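Local coordinates for endonuclease EndoMS (Thermococcus kodakarensis KOD1, PDB 5GKE) that cleaves double-stranded DNA at mismatched bases, acting as a mismatch restriction endonuclease, at the interface of chains A and B. Residues are numbered along the deposited sequence; one frame, centred on the assembly and turned at random. Chains: chain A/B, Endonuclease EndoMS.

Contact 1: the interface of chains A and B. Residues chain A 30, 57, 118; chain B 34, 54-55, 67-69.
A:Phe118 lays its ring flat over B:Phe34 in the sheet-on-sheet packing that joins the N-terminal PH-like domains of two EndoMS (NucS family) chains, and shows how two copies of one protein can bury aromatic groups against each other. The two side chains run past one another in opposite directions. Followed outward, CB of A:Phe118 sits above the rim of the B:Phe34 ring, 3.8 Å from its CD1. At the root of the ring, CG also faces CD1, while CD2 lies 3.5 Å from CG of B:Phe34. Toward the tip, CE2 and CZ have slid off the partner ring and rest on its CB instead, with CE2 to CB at 3.5 Å. The planes are 7° apart and the rings offset, so that each lies over the other's CB. The first torsion (chi1 179°) swings the ring away from its own N, with its rim toward strand 52-58 of chain B: CG2 of B:Val55 meets CD2 in the ring plane at 3.7 Å, and the backbone of B:Arg54 borders the same edge, its O 3.6 Å from CE2. The same methyl also meets A:Met30, whose chain bends at its last torsion (chi3 -94°). Its CE touches CG2 of B:Val55 at 3.7 Å and CA of B:Ser69 at 3.9 Å, bridging strand 52-58 and the loop after strand 64-67. A:Ile57 adds a looser contact through CD1 to CG1 of B:Val55.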
ATOM      1  N   MET A  30      -5.468  20.831   9.019  1.00 32.42           N
ATOM      2  CA  MET A  30      -4.389  20.193   8.294  1.00 34.05           C
ATOM      3  C   MET A  30      -3.180  21.099   8.207  1.00 28.03           C
ATOM      4  O   MET A  30      -3.283  22.283   7.879  1.00 35.93           O
ATOM      5  CB  MET A  30      -4.848  19.764   6.909  1.00 31.10           C
ATOM      6  CG  MET A  30      -5.634  18.482   6.970  1.00 40.55           C
ATOM      7  SD  MET A  30      -5.621  17.603   5.415  1.00 65.04           S
ATOM      8  CE  MET A  30      -7.134  18.228   4.731  1.00 30.60           C
ATOM      9  N   ILE A  57       2.984  16.816   5.320  1.00 25.93           N
ATOM     10  CA  ILE A  57       1.589  16.946   5.718  1.00 24.10           C
ATOM     11  C   ILE A  57       1.336  16.267   7.046  1.00 30.53           C
ATOM     12  O   ILE A  57       1.761  15.131   7.261  1.00 37.86           O
ATOM     13  CB  ILE A  57       0.641  16.361   4.669  1.00 24.06           C
ATOM     14  CG1 ILE A  57       0.677  17.214   3.398  1.00 35.20           C
ATOM     15  CG2 ILE A  57      -0.786  16.272   5.205  1.00 17.93           C
ATOM     16  CD1 ILE A  57      -0.171  16.658   2.301  1.00 35.07           C
ATOM     17  N   PHE A 118      -4.891  24.483   7.189  1.00 34.41           N
ATOM     18  CA  PHE A 118      -6.071  24.319   6.372  1.00 29.08           C
ATOM     19  C   PHE A 118      -7.156  23.707   7.237  1.00 33.09           C
ATOM     20  O   PHE A 118      -7.093  22.532   7.582  1.00 26.69           O
ATOM     21  CB  PHE A 118      -5.740  23.447   5.151  1.00 32.07           C
ATOM     22  CG  PHE A 118      -6.909  23.183   4.223  1.00 32.16           C
ATOM     23  CD1 PHE A 118      -8.008  24.014   4.191  1.00 31.52           C
ATOM     24  CD2 PHE A 118      -6.889  22.084   3.374  1.00 33.33           C
ATOM     25  CE1 PHE A 118      -9.061  23.750   3.331  1.00 32.52           C
ATOM     26  CE2 PHE A 118      -7.936  21.826   2.521  1.00 34.10           C
ATOM     27  CZ  PHE A 118      -9.019  22.657   2.496  1.00 28.04           C
TER
ATOM     28  N   PHE B  34      -5.653  23.683  -1.989  1.00 26.96           N
ATOM     29  CA  PHE B  34      -6.685  23.371  -1.017  1.00 25.46           C
ATOM     30  C   PHE B  34      -8.003  23.794  -1.638  1.00 22.64           C
ATOM     31  O   PHE B  34      -8.150  24.935  -2.086  1.00 30.99           O
ATOM     32  CB  PHE B  34      -6.475  24.077   0.336  1.00 26.69           C
ATOM     33  CG  PHE B  34      -5.100  23.904   0.950  1.00 33.84           C
ATOM     34  CD1 PHE B  34      -4.602  24.879   1.815  1.00 28.08           C
ATOM     35  CD2 PHE B  34      -4.323  22.774   0.707  1.00 32.22           C
ATOM     36  CE1 PHE B  34      -3.345  24.755   2.396  1.00 27.94           C
ATOM     37  CE2 PHE B  34      -3.053  22.635   1.295  1.00 24.63           C
ATOM     38  CZ  PHE B  34      -2.566  23.614   2.138  1.00 29.00           C
ATOM     39  N   ARG B  54     -10.480  19.050   0.546  1.00 28.32           N
ATOM     40  CA  ARG B  54      -9.323  18.171   0.475  1.00 23.04           C
ATOM     41  C   ARG B  54      -8.085  18.881   0.005  1.00 31.06           C
ATOM     42  O   ARG B  54      -8.152  19.979  -0.549  1.00 30.57           O
ATOM     43  CB  ARG B  54      -9.606  16.983  -0.444  1.00 23.84           C
ATOM     44  CG  ARG B  54     -10.732  16.131   0.041  1.00 26.71           C
ATOM     45  CD  ARG B  54     -11.908  16.204  -0.850  1.00 19.92           C
ATOM     46  NE  ARG B  54     -13.064  15.653  -0.164  1.00 23.46           N
ATOM     47  CZ  ARG B  54     -14.268  15.539  -0.706  1.00 31.24           C
ATOM     48  NH1 ARG B  54     -14.466  15.907  -1.963  1.00 41.54           N
ATOM     49  NH2 ARG B  54     -15.262  15.018  -0.001  1.00 24.18           N
ATOM     50  N   VAL B  55      -6.948  18.238   0.240  1.00 34.11           N
ATOM     51  CA  VAL B  55      -5.669  18.708  -0.261  1.00 24.82           C
ATOM     52  C   VAL B  55      -5.354  17.961  -1.540  1.00 31.03           C
ATOM     53  O   VAL B  55      -5.498  16.742  -1.606  1.00 36.41           O
ATOM     54  CB  VAL B  55      -4.549  18.502   0.760  1.00 18.24           C
ATOM     55  CG1 VAL B  55      -3.201  18.856   0.154  1.00 20.49           C
ATOM     56  CG2 VAL B  55      -4.823  19.318   1.991  1.00 23.18           C
ATOM     57  N   HIS B  67      -6.112  14.017  -0.752  1.00 30.78           N
ATOM     58  CA  HIS B  67      -6.115  13.656   0.664  1.00 25.12           C
ATOM     59  C   HIS B  67      -7.228  14.281   1.491  1.00 22.19           C
ATOM     60  O   HIS B  67      -7.392  15.511   1.546  1.00 31.47           O
ATOM     61  CB  HIS B  67      -4.781  14.040   1.291  1.00 22.69           C
ATOM     62  CG  HIS B  67      -3.706  13.015   1.102  1.00 31.75           C
ATOM     63  ND1 HIS B  67      -3.706  11.810   1.774  1.00 28.34           N
ATOM     64  CD2 HIS B  67      -2.592  13.018   0.336  1.00 28.57           C
ATOM     65  CE1 HIS B  67      -2.642  11.115   1.426  1.00 20.19           C
ATOM     66  NE2 HIS B  67      -1.943  11.824   0.555  1.00 24.24           N
ATOM     67  N   GLN B  68      -7.983  13.423   2.162  1.00 27.68           N
ATOM     68  CA  GLN B  68      -8.909  13.879   3.187  1.00 26.20           C
ATOM     69  C   GLN B  68      -8.179  14.197   4.506  1.00 28.67           C
ATOM     70  O   GLN B  68      -6.961  14.012   4.623  1.00 24.92           O
ATOM     71  CB  GLN B  68      -9.999  12.831   3.393  1.00 25.16           C
ATOM     72  CG  GLN B  68     -10.846  12.690   2.155  1.00 18.37           C
ATOM     73  CD  GLN B  68     -12.037  11.773   2.313  1.00 31.31           C
ATOM     74  OE1 GLN B  68     -11.908  10.538   2.337  1.00 22.83           O
ATOM     75  NE2 GLN B  68     -13.222  12.371   2.370  1.00 23.85           N
ATOM     76  N   SER B  69      -8.931  14.673   5.491  1.00 30.47           N
ATOM     77  CA  SER B  69      -8.368  15.093   6.776  1.00 32.32           C
ATOM     78  C   SER B  69      -8.007  13.918   7.665  1.00 27.10           C
ATOM     79  O   SER B  69      -7.468  14.101   8.747  1.00 45.98           O
ATOM     80  CB  SER B  69      -9.357  15.982   7.509  1.00 27.06           C
ATOM     81  OG  SER B  69     -10.587  15.293   7.589  1.00 38.59           O
TER

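Contact 2: the interface of chains A and B. Residues chain A 71-72; chain B 59, 61, 63, 65, 78, 80.
B:Asp61 and B:Lys59 hold the backbone of A:Lys71 from either end of the residue, an example of a loop recognised through its main chain in the EndoMS dimer. The carboxylate OD2 of B:Asp61 accepts the amide N of A:Lys71 at 2.8 Å, on its syn side but 34° out of the carboxylate plane. The carbonyl O of A:Lys71 takes a hydrogen bond from the side-chain amine NZ of B:Lys59 at 3.1 Å, the donor standing above the carbonyl plane; B:Lys59 is extended beyond CG, which carries its tip this far. Beside these polar links, the ring of B:Pro80 packs against the segment, its CG 3.7 Å from CA of A:Lys71 and its CD against CB of A:Arg72. The second shell fixes the acid: OD1 of B:Asp61 receives N of B:Ser63 at 3.0 Å and OG of B:Ser63 at 2.9 Å, from the same face of the carboxylate, which probably holds the group in place for A:Lys71. That hydroxyl also approaches O of A:Lys71, but weakly, the two acceptors competing for one hydrogen. An alanine here removes both carboxylate oxygens, which would probably leave N of A:Lys71 without its acceptor and B:Ser63 without its anchor. Farther along, A:Arg72 bends at chi2 (-97°) after setting CG anti to its own N, and CG meets the methyl CD2 of B:Leu65 at 3.8 Å.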
ATOM      1  N   LYS A  71       7.045   9.868  -7.412  1.00 41.80           N
ATOM      2  CA  LYS A  71       6.193   8.713  -7.117  1.00 45.90           C
ATOM      3  C   LYS A  71       4.868   8.980  -6.432  1.00 30.92           C
ATOM      4  O   LYS A  71       4.516  10.113  -6.150  1.00 39.85           O
ATOM      5  CB  LYS A  71       6.970   7.740  -6.208  1.00 36.24           C
ATOM      6  CG  LYS A  71       8.468   7.588  -6.508  1.00 38.57           C
ATOM      7  CD  LYS A  71       8.698   6.934  -7.864  1.00 59.36           C
ATOM      8  CE  LYS A  71       8.256   5.465  -7.848  1.00 68.40           C
ATOM      9  NZ  LYS A  71       8.466   4.744  -9.150  1.00 52.11           N
ATOM     10  N   ARG A  72       4.198   7.914  -6.026  1.00 34.15           N
ATOM     11  CA  ARG A  72       2.868   8.091  -5.466  1.00 26.83           C
ATOM     12  C   ARG A  72       2.911   7.955  -3.955  1.00 29.25           C
ATOM     13  O   ARG A  72       2.050   8.460  -3.245  1.00 33.02           O
ATOM     14  CB  ARG A  72       1.907   7.092  -6.115  1.00 30.58           C
ATOM     15  CG  ARG A  72       0.440   7.257  -5.737  1.00 25.37           C
ATOM     16  CD  ARG A  72       0.158   6.283  -4.633  1.00 31.45           C
ATOM     17  NE  ARG A  72      -1.248   6.067  -4.418  1.00 39.13           N
ATOM     18  CZ  ARG A  72      -1.716   5.250  -3.489  1.00 36.86           C
ATOM     19  NH1 ARG A  72      -0.870   4.592  -2.708  1.00 26.88           N
ATOM     20  NH2 ARG A  72      -3.025   5.096  -3.347  1.00 33.44           N
TER
ATOM     21  N   LYS B  59       2.331  15.958  -8.682  1.00 25.96           N
ATOM     22  CA  LYS B  59       3.788  15.908  -8.799  1.00 29.20           C
ATOM     23  C   LYS B  59       4.191  15.997 -10.271  1.00 32.08           C
ATOM     24  O   LYS B  59       3.412  15.621 -11.155  1.00 36.71           O
ATOM     25  CB  LYS B  59       4.345  14.638  -8.175  1.00 31.22           C
ATOM     26  CG  LYS B  59       3.970  14.410  -6.718  1.00 35.55           C
ATOM     27  CD  LYS B  59       4.827  13.304  -6.099  1.00 22.87           C
ATOM     28  CE  LYS B  59       4.429  13.036  -4.665  1.00 25.25           C
ATOM     29  NZ  LYS B  59       5.433  12.150  -3.998  1.00 23.47           N
ATOM     30  N   ASP B  61       6.031  14.308 -12.069  1.00 41.17           N
ATOM     31  CA  ASP B  61       6.110  13.010 -12.733  1.00 29.02           C
ATOM     32  C   ASP B  61       4.726  12.432 -13.000  1.00 34.73           C
ATOM     33  O   ASP B  61       4.600  11.285 -13.427  1.00 38.45           O
ATOM     34  CB  ASP B  61       6.927  12.027 -11.900  1.00 30.26           C
ATOM     35  CG  ASP B  61       6.150  11.482 -10.717  1.00 46.53           C
ATOM     36  OD1 ASP B  61       5.106  12.077 -10.337  1.00 37.58           O
ATOM     37  OD2 ASP B  61       6.593  10.456 -10.159  1.00 37.44           O
ATOM     38  N   SER B  63       2.190  11.976 -10.799  1.00 22.89           N
ATOM     39  CA  SER B  63       1.495  11.482  -9.612  1.00 26.60           C
ATOM     40  C   SER B  63       0.464  12.514  -9.161  1.00 32.70           C
ATOM     41  O   SER B  63       0.749  13.710  -9.092  1.00 34.19           O
ATOM     42  CB  SER B  63       2.486  11.176  -8.476  1.00 30.09           C
ATOM     43  OG  SER B  63       3.480  10.241  -8.876  1.00 30.15           O
ATOM     44  N   LEU B  65      -2.512  13.147  -6.168  1.00 22.45           N
ATOM     45  CA  LEU B  65      -3.000  12.708  -4.851  1.00 24.62           C
ATOM     46  C   LEU B  65      -4.136  13.572  -4.348  1.00 24.69           C
ATOM     47  O   LEU B  65      -4.087  14.806  -4.446  1.00 26.76           O
ATOM     48  CB  LEU B  65      -1.875  12.736  -3.817  1.00 20.81           C
ATOM     49  CG  LEU B  65      -0.605  11.961  -4.175  1.00 27.24           C
ATOM     50  CD1 LEU B  65       0.525  12.332  -3.232  1.00 17.56           C
ATOM     51  CD2 LEU B  65      -0.868  10.481  -4.112  1.00 36.45           C
ATOM     52  N   GLN B  78      -3.764   9.121  -8.775  1.00 25.80           N
ATOM     53  CA  GLN B  78      -3.361   8.613 -10.053  1.00 25.86           C
ATOM     54  C   GLN B  78      -1.881   8.389  -9.872  1.00 35.36           C
ATOM     55  O   GLN B  78      -1.218   9.199  -9.216  1.00 29.15           O
ATOM     56  CB  GLN B  78      -3.693   9.622 -11.158  1.00 34.55           C
ATOM     57  CG  GLN B  78      -3.895   9.062 -12.532  1.00 54.46           C
ATOM     58  CD  GLN B  78      -5.134   8.239 -12.679  1.00 47.78           C
ATOM     59  OE1 GLN B  78      -5.165   7.073 -12.284  1.00 36.74           O
ATOM     60  NE2 GLN B  78      -6.160   8.824 -13.292  1.00 47.50           N
ATOM     61  N   PRO B  80       2.276   7.577 -11.045  1.00 24.48           N
ATOM     62  CA  PRO B  80       3.266   8.220 -11.911  1.00 32.31           C
ATOM     63  C   PRO B  80       3.036   7.937 -13.390  1.00 41.87           C
ATOM     64  O   PRO B  80       2.698   6.816 -13.759  1.00 39.86           O
ATOM     65  CB  PRO B  80       4.586   7.599 -11.451  1.00 24.74           C
ATOM     66  CG  PRO B  80       4.369   7.255 -10.021  1.00 28.67           C
ATOM     67  CD  PRO B  80       2.899   6.931  -9.872  1.00 30.91           C
TER

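Contact 3: the interface of chains A and B. Residues chain A 47-49, 75-76; chain B 125-128.
Strand 46-50 of chain A and strand 127-129 of chain B pair antiparallel, with N of A:Glu48 giving a 2.8 Å hydrogen bond to O of B:Ala127 and N of B:Ala127 returning one of 3.0 Å to O of A:Glu48. This reciprocal pair illustrates how a sheet edge can be completed by another chain. Beside the paired backbones, B:Leu126 enters chain A with its CB against CG2 of A:Val75 at 3.7 Å, the two side chains crossing at a slant. A first torsion of -179° turns CG opposite the backbone N and directs the methyl CD1 to CB of A:Ser47 at 3.7 Å and to the amide OD1 of A:Asn76 at 3.6 Å. The methyl CD1 of A:Leu49 meets the backbone at the start of the same segment, 3.8 Å from CA of B:Leu126. A second leucine, B:Leu128, brings CD2 to CB of A:Ser47, so that this small residue has methyls of both leucines that flank B:Ala127 against it. Its hydroxyl OG accepts ND2 of A:Asn76 at 3.2 Å, close to the amide plane, which steadies the amide beside B:Leu126. An alanine in place of A:Ser47 takes away the acceptor of ND2, and the amide would probably be freer to turn against the leucine methyl. In the fold, strand 127-129 follows strand 114-118 and runs on to helix 132-141, so the pairing anchors this connecting stretch of chain B on strand 46-50 of chain A.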
ATOM      1  N   SER A  47      15.651   4.388   8.709  1.00 32.71           N
ATOM      2  CA  SER A  47      16.004   5.083   7.470  1.00 38.62           C
ATOM      3  C   SER A  47      16.570   6.490   7.673  1.00 37.35           C
ATOM      4  O   SER A  47      16.342   7.124   8.693  1.00 31.29           O
ATOM      5  CB  SER A  47      14.782   5.172   6.546  1.00 42.41           C
ATOM      6  OG  SER A  47      13.803   6.054   7.074  1.00 43.16           O
ATOM      7  N   GLU A  48      17.293   6.968   6.665  1.00 34.83           N
ATOM      8  CA  GLU A  48      17.842   8.310   6.679  1.00 36.19           C
ATOM      9  C   GLU A  48      17.618   8.975   5.331  1.00 38.56           C
ATOM     10  O   GLU A  48      17.795   8.365   4.279  1.00 42.34           O
ATOM     11  CB  GLU A  48      19.333   8.292   7.015  1.00 41.60           C
ATOM     12  CG  GLU A  48      19.655   7.973   8.472  1.00 54.00           C
ATOM     13  CD  GLU A  48      19.218   9.071   9.444  1.00 66.68           C
ATOM     14  OE1 GLU A  48      19.202  10.264   9.053  1.00 54.74           O
ATOM     15  OE2 GLU A  48      18.899   8.732  10.609  1.00 68.20           O
ATOM     16  N   LEU A  49      17.211  10.233   5.370  1.00 35.90           N
ATOM     17  CA  LEU A  49      17.061  11.018   4.160  1.00 34.35           C
ATOM     18  C   LEU A  49      17.794  12.347   4.329  1.00 39.51           C
ATOM     19  O   LEU A  49      17.503  13.101   5.262  1.00 42.58           O
ATOM     20  CB  LEU A  49      15.573  11.235   3.850  1.00 30.00           C
ATOM     21  CG  LEU A  49      15.240  11.862   2.502  1.00 32.20           C
ATOM     22  CD1 LEU A  49      15.769  10.989   1.379  1.00 33.33           C
ATOM     23  CD2 LEU A  49      13.731  12.109   2.361  1.00 30.71           C
ATOM     24  N   VAL A  75       7.892   9.293   0.859  1.00 26.36           N
ATOM     25  CA  VAL A  75       9.171   8.666   1.168  1.00 24.52           C
ATOM     26  C   VAL A  75       9.278   8.281   2.657  1.00 24.75           C
ATOM     27  O   VAL A  75       9.933   7.305   3.006  1.00 33.73           O
ATOM     28  CB  VAL A  75      10.338   9.594   0.772  1.00 33.72           C
ATOM     29  CG1 VAL A  75      10.208  10.917   1.487  1.00 21.43           C
ATOM     30  CG2 VAL A  75      11.690   8.948   1.078  1.00 31.01           C
ATOM     31  N   ASN A  76       8.638   9.061   3.527  1.00 36.57           N
ATOM     32  CA  ASN A  76       8.540   8.752   4.960  1.00 24.84           C
ATOM     33  C   ASN A  76       7.147   9.096   5.475  1.00 35.36           C
ATOM     34  O   ASN A  76       6.444   9.945   4.895  1.00 31.20           O
ATOM     35  CB  ASN A  76       9.588   9.499   5.781  1.00 30.86           C
ATOM     36  CG  ASN A  76      10.974   8.853   5.712  1.00 32.61           C
ATOM     37  OD1 ASN A  76      11.916   9.429   5.179  1.00 28.63           O
ATOM     38  ND2 ASN A  76      11.097   7.660   6.273  1.00 33.14           N
TER
ATOM     39  N   GLU B 125      18.238  10.390  -2.018  1.00 39.16           N
ATOM     40  CA  GLU B 125      17.409   9.189  -2.013  1.00 37.59           C
ATOM     41  C   GLU B 125      17.340   8.548  -0.631  1.00 44.99           C
ATOM     42  O   GLU B 125      18.257   8.678   0.181  1.00 36.97           O
ATOM     43  CB  GLU B 125      17.921   8.167  -3.022  1.00 36.18           C
ATOM     44  CG  GLU B 125      17.787   8.614  -4.465  1.00 66.81           C
ATOM     45  CD  GLU B 125      18.298   7.567  -5.437  1.00 97.92           C
ATOM     46  OE1 GLU B 125      18.649   6.451  -4.985  1.00 85.00           O
ATOM     47  OE2 GLU B 125      18.362   7.866  -6.650  1.00 87.49           O
ATOM     48  N   LEU B 126      16.237   7.860  -0.367  1.00 30.26           N
ATOM     49  CA  LEU B 126      16.044   7.246   0.922  1.00 33.45           C
ATOM     50  C   LEU B 126      17.033   6.098   1.106  1.00 39.07           C
ATOM     51  O   LEU B 126      17.253   5.306   0.190  1.00 34.60           O
ATOM     52  CB  LEU B 126      14.610   6.753   1.078  1.00 30.78           C
ATOM     53  CG  LEU B 126      14.377   6.124   2.453  1.00 33.03           C
ATOM     54  CD1 LEU B 126      14.239   7.200   3.522  1.00 28.62           C
ATOM     55  CD2 LEU B 126      13.182   5.192   2.426  1.00 20.99           C
ATOM     56  N   ALA B 127      17.648   6.069   2.287  1.00 32.31           N
ATOM     57  CA  ALA B 127      18.545   5.011   2.749  1.00 31.07           C
ATOM     58  C   ALA B 127      17.859   4.224   3.852  1.00 37.79           C
ATOM     59  O   ALA B 127      17.685   4.737   4.953  1.00 39.51           O
ATOM     60  CB  ALA B 127      19.852   5.595   3.273  1.00 23.72           C
ATOM     61  N   LEU B 128      17.489   2.981   3.558  1.00 41.76           N
ATOM     62  CA  LEU B 128      16.632   2.193   4.431  1.00 32.97           C
ATOM     63  C   LEU B 128      17.327   0.902   4.830  1.00 35.31           C
ATOM     64  O   LEU B 128      17.967   0.254   4.004  1.00 38.02           O
ATOM     65  CB  LEU B 128      15.302   1.897   3.725  1.00 32.65           C
ATOM     66  CG  LEU B 128      14.114   1.146   4.346  1.00 36.06           C
ATOM     67  CD1 LEU B 128      14.414  -0.346   4.611  1.00 36.44           C
ATOM     68  CD2 LEU B 128      13.571   1.820   5.601  1.00 35.42           C
TER

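Contact 4: the interface of chains A and B. Residues chain A 6, 8, 32, 116, 118; chain B 34, 55, 114.
A hydrophobic interface between strands of the two PH-like domains helps to join the EndoMS chains, members of the NucS family, and illustrates how one aromatic residue can be received by several strands of its partner. B:Phe34, besides stacking on A:Phe118, drives the far end of its ring toward strands 30-42 and 114-118 of chain A. The hydroxyl OG of A:Ser116 is 3.3 Å from CZ, and CB of the same serine lies at the ring edge in its plane, 4.0 Å from CE1. A:Thr32 points back toward the oncoming ring, its CB 3.8 Å and its OG1 3.6 Å from CZ. The torsion of A:Ser116 (chi1 68°) sets OG between its own backbone N and carbonyl carbon, where it also gives a hydrogen bond of 3.2 Å to O of A:Thr32; this link joins the two residues that flank the tip of the ring. On the face away from A:Phe118, the methyl CE of B:Met114 lies over the ring centre, 4.3 Å above the plane, so the ring is sandwiched between its own chain and the other. CG2 of A:Val6 borders CD1 of B:Phe34 at 3.9 Å, crossing it at a slant. Beyond it, A:Val8 and B:Met114 meet at about a right angle, CG2 to CG at 4.2 Å.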
ATOM      1  N   VAL A   6      -8.108  28.976   5.530  1.00 27.26           N
ATOM      2  CA  VAL A   6      -6.687  28.806   5.231  1.00 27.60           C
ATOM      3  C   VAL A   6      -5.821  29.941   5.768  1.00 26.89           C
ATOM      4  O   VAL A   6      -6.167  31.101   5.659  1.00 41.71           O
ATOM      5  CB  VAL A   6      -6.437  28.689   3.687  1.00 36.70           C
ATOM      6  CG1 VAL A   6      -4.936  28.620   3.353  1.00 18.51           C
ATOM      7  CG2 VAL A   6      -7.156  27.491   3.119  1.00 34.97           C
ATOM      8  N   VAL A   8      -1.655  31.122   5.508  1.00 32.57           N
ATOM      9  CA  VAL A   8      -0.449  30.815   4.765  1.00 32.89           C
ATOM     10  C   VAL A   8       0.615  31.794   5.160  1.00 38.64           C
ATOM     11  O   VAL A   8       0.374  32.996   5.153  1.00 50.66           O
ATOM     12  CB  VAL A   8      -0.656  30.913   3.226  1.00 34.02           C
ATOM     13  CG1 VAL A   8       0.657  30.694   2.498  1.00 28.30           C
ATOM     14  CG2 VAL A   8      -1.670  29.921   2.752  1.00 34.19           C
ATOM     15  N   THR A  32       0.331  21.861   6.395  1.00 24.79           N
ATOM     16  CA  THR A  32       1.142  21.613   5.221  1.00 28.30           C
ATOM     17  C   THR A  32       2.375  22.493   5.277  1.00 31.05           C
ATOM     18  O   THR A  32       2.277  23.685   5.532  1.00 34.66           O
ATOM     19  CB  THR A  32       0.368  21.869   3.912  1.00 31.56           C
ATOM     20  OG1 THR A  32      -0.775  21.016   3.865  1.00 28.87           O
ATOM     21  CG2 THR A  32       1.234  21.569   2.708  1.00 30.89           C
ATOM     22  N   SER A 116       1.323  26.257   6.325  1.00 31.50           N
ATOM     23  CA  SER A 116      -0.075  26.573   6.103  1.00 33.73           C
ATOM     24  C   SER A 116      -0.977  25.754   6.993  1.00 36.93           C
ATOM     25  O   SER A 116      -0.686  24.595   7.326  1.00 32.13           O
ATOM     26  CB  SER A 116      -0.460  26.344   4.638  1.00 33.96           C
ATOM     27  OG  SER A 116      -0.413  24.956   4.325  1.00 51.95           O
ATOM     28  N   PHE A 118      -4.891  24.483   7.189  1.00 34.41           N
ATOM     29  CA  PHE A 118      -6.071  24.319   6.372  1.00 29.08           C
ATOM     30  C   PHE A 118      -7.156  23.707   7.237  1.00 33.09           C
ATOM     31  O   PHE A 118      -7.093  22.532   7.582  1.00 26.69           O
ATOM     32  CB  PHE A 118      -5.740  23.447   5.151  1.00 32.07           C
ATOM     33  CG  PHE A 118      -6.909  23.183   4.223  1.00 32.16           C
ATOM     34  CD1 PHE A 118      -8.008  24.014   4.191  1.00 31.52           C
ATOM     35  CD2 PHE A 118      -6.889  22.084   3.374  1.00 33.33           C
ATOM     36  CE1 PHE A 118      -9.061  23.750   3.331  1.00 32.52           C
ATOM     37  CE2 PHE A 118      -7.936  21.826   2.521  1.00 34.10           C
ATOM     38  CZ  PHE A 118      -9.019  22.657   2.496  1.00 28.04           C
TER
ATOM     39  N   PHE B  34      -5.653  23.683  -1.989  1.00 26.96           N
ATOM     40  CA  PHE B  34      -6.685  23.371  -1.017  1.00 25.46           C
ATOM     41  C   PHE B  34      -8.003  23.794  -1.638  1.00 22.64           C
ATOM     42  O   PHE B  34      -8.150  24.935  -2.086  1.00 30.99           O
ATOM     43  CB  PHE B  34      -6.475  24.077   0.336  1.00 26.69           C
ATOM     44  CG  PHE B  34      -5.100  23.904   0.950  1.00 33.84           C
ATOM     45  CD1 PHE B  34      -4.602  24.879   1.815  1.00 28.08           C
ATOM     46  CD2 PHE B  34      -4.323  22.774   0.707  1.00 32.22           C
ATOM     47  CE1 PHE B  34      -3.345  24.755   2.396  1.00 27.94           C
ATOM     48  CE2 PHE B  34      -3.053  22.635   1.295  1.00 24.63           C
ATOM     49  CZ  PHE B  34      -2.566  23.614   2.138  1.00 29.00           C
ATOM     50  N   VAL B  55      -6.948  18.238   0.240  1.00 34.11           N
ATOM     51  CA  VAL B  55      -5.669  18.708  -0.261  1.00 24.82           C
ATOM     52  C   VAL B  55      -5.354  17.961  -1.540  1.00 31.03           C
ATOM     53  O   VAL B  55      -5.498  16.742  -1.606  1.00 36.41           O
ATOM     54  CB  VAL B  55      -4.549  18.502   0.760  1.00 18.24           C
ATOM     55  CG1 VAL B  55      -3.201  18.856   0.154  1.00 20.49           C
ATOM     56  CG2 VAL B  55      -4.823  19.318   1.991  1.00 23.18           C
ATOM     57  N   MET B 114      -6.757  27.792  -1.903  1.00 28.76           N
ATOM     58  CA  MET B 114      -5.349  28.098  -2.086  1.00 26.97           C
ATOM     59  C   MET B 114      -4.777  27.306  -3.243  1.00 34.84           C
ATOM     60  O   MET B 114      -5.105  26.134  -3.406  1.00 33.19           O
ATOM     61  CB  MET B 114      -4.560  27.786  -0.803  1.00 28.74           C
ATOM     62  CG  MET B 114      -3.147  28.338  -0.823  1.00 35.08           C
ATOM     63  SD  MET B 114      -1.861  27.159  -0.449  1.00 67.40           S
ATOM     64  CE  MET B 114      -2.138  25.976  -1.722  1.00 35.25           C
TER

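Contact 1 and contact 4 are neighbouring parts of one hydrophobic seam: the centres of their C-alpha atoms lie about 7 Å apart and they share A:Phe118, B:Phe34 and B:Val55. Strands 30-42 and 114-118 of chain A serve both. Contact 2 is about 16 Å from contact 1, between C-alpha centres, and adds loop hydrogen bonds to apolar contacts. Contact 3, where strand pairing takes over, lies about 24 Å from contact 1 and 26 Å from contact 4, again between C-alpha centres. Two-fold symmetry doubles each contact, so the dimer combines apolar packing, loop recognition and strand pairing across the two chains.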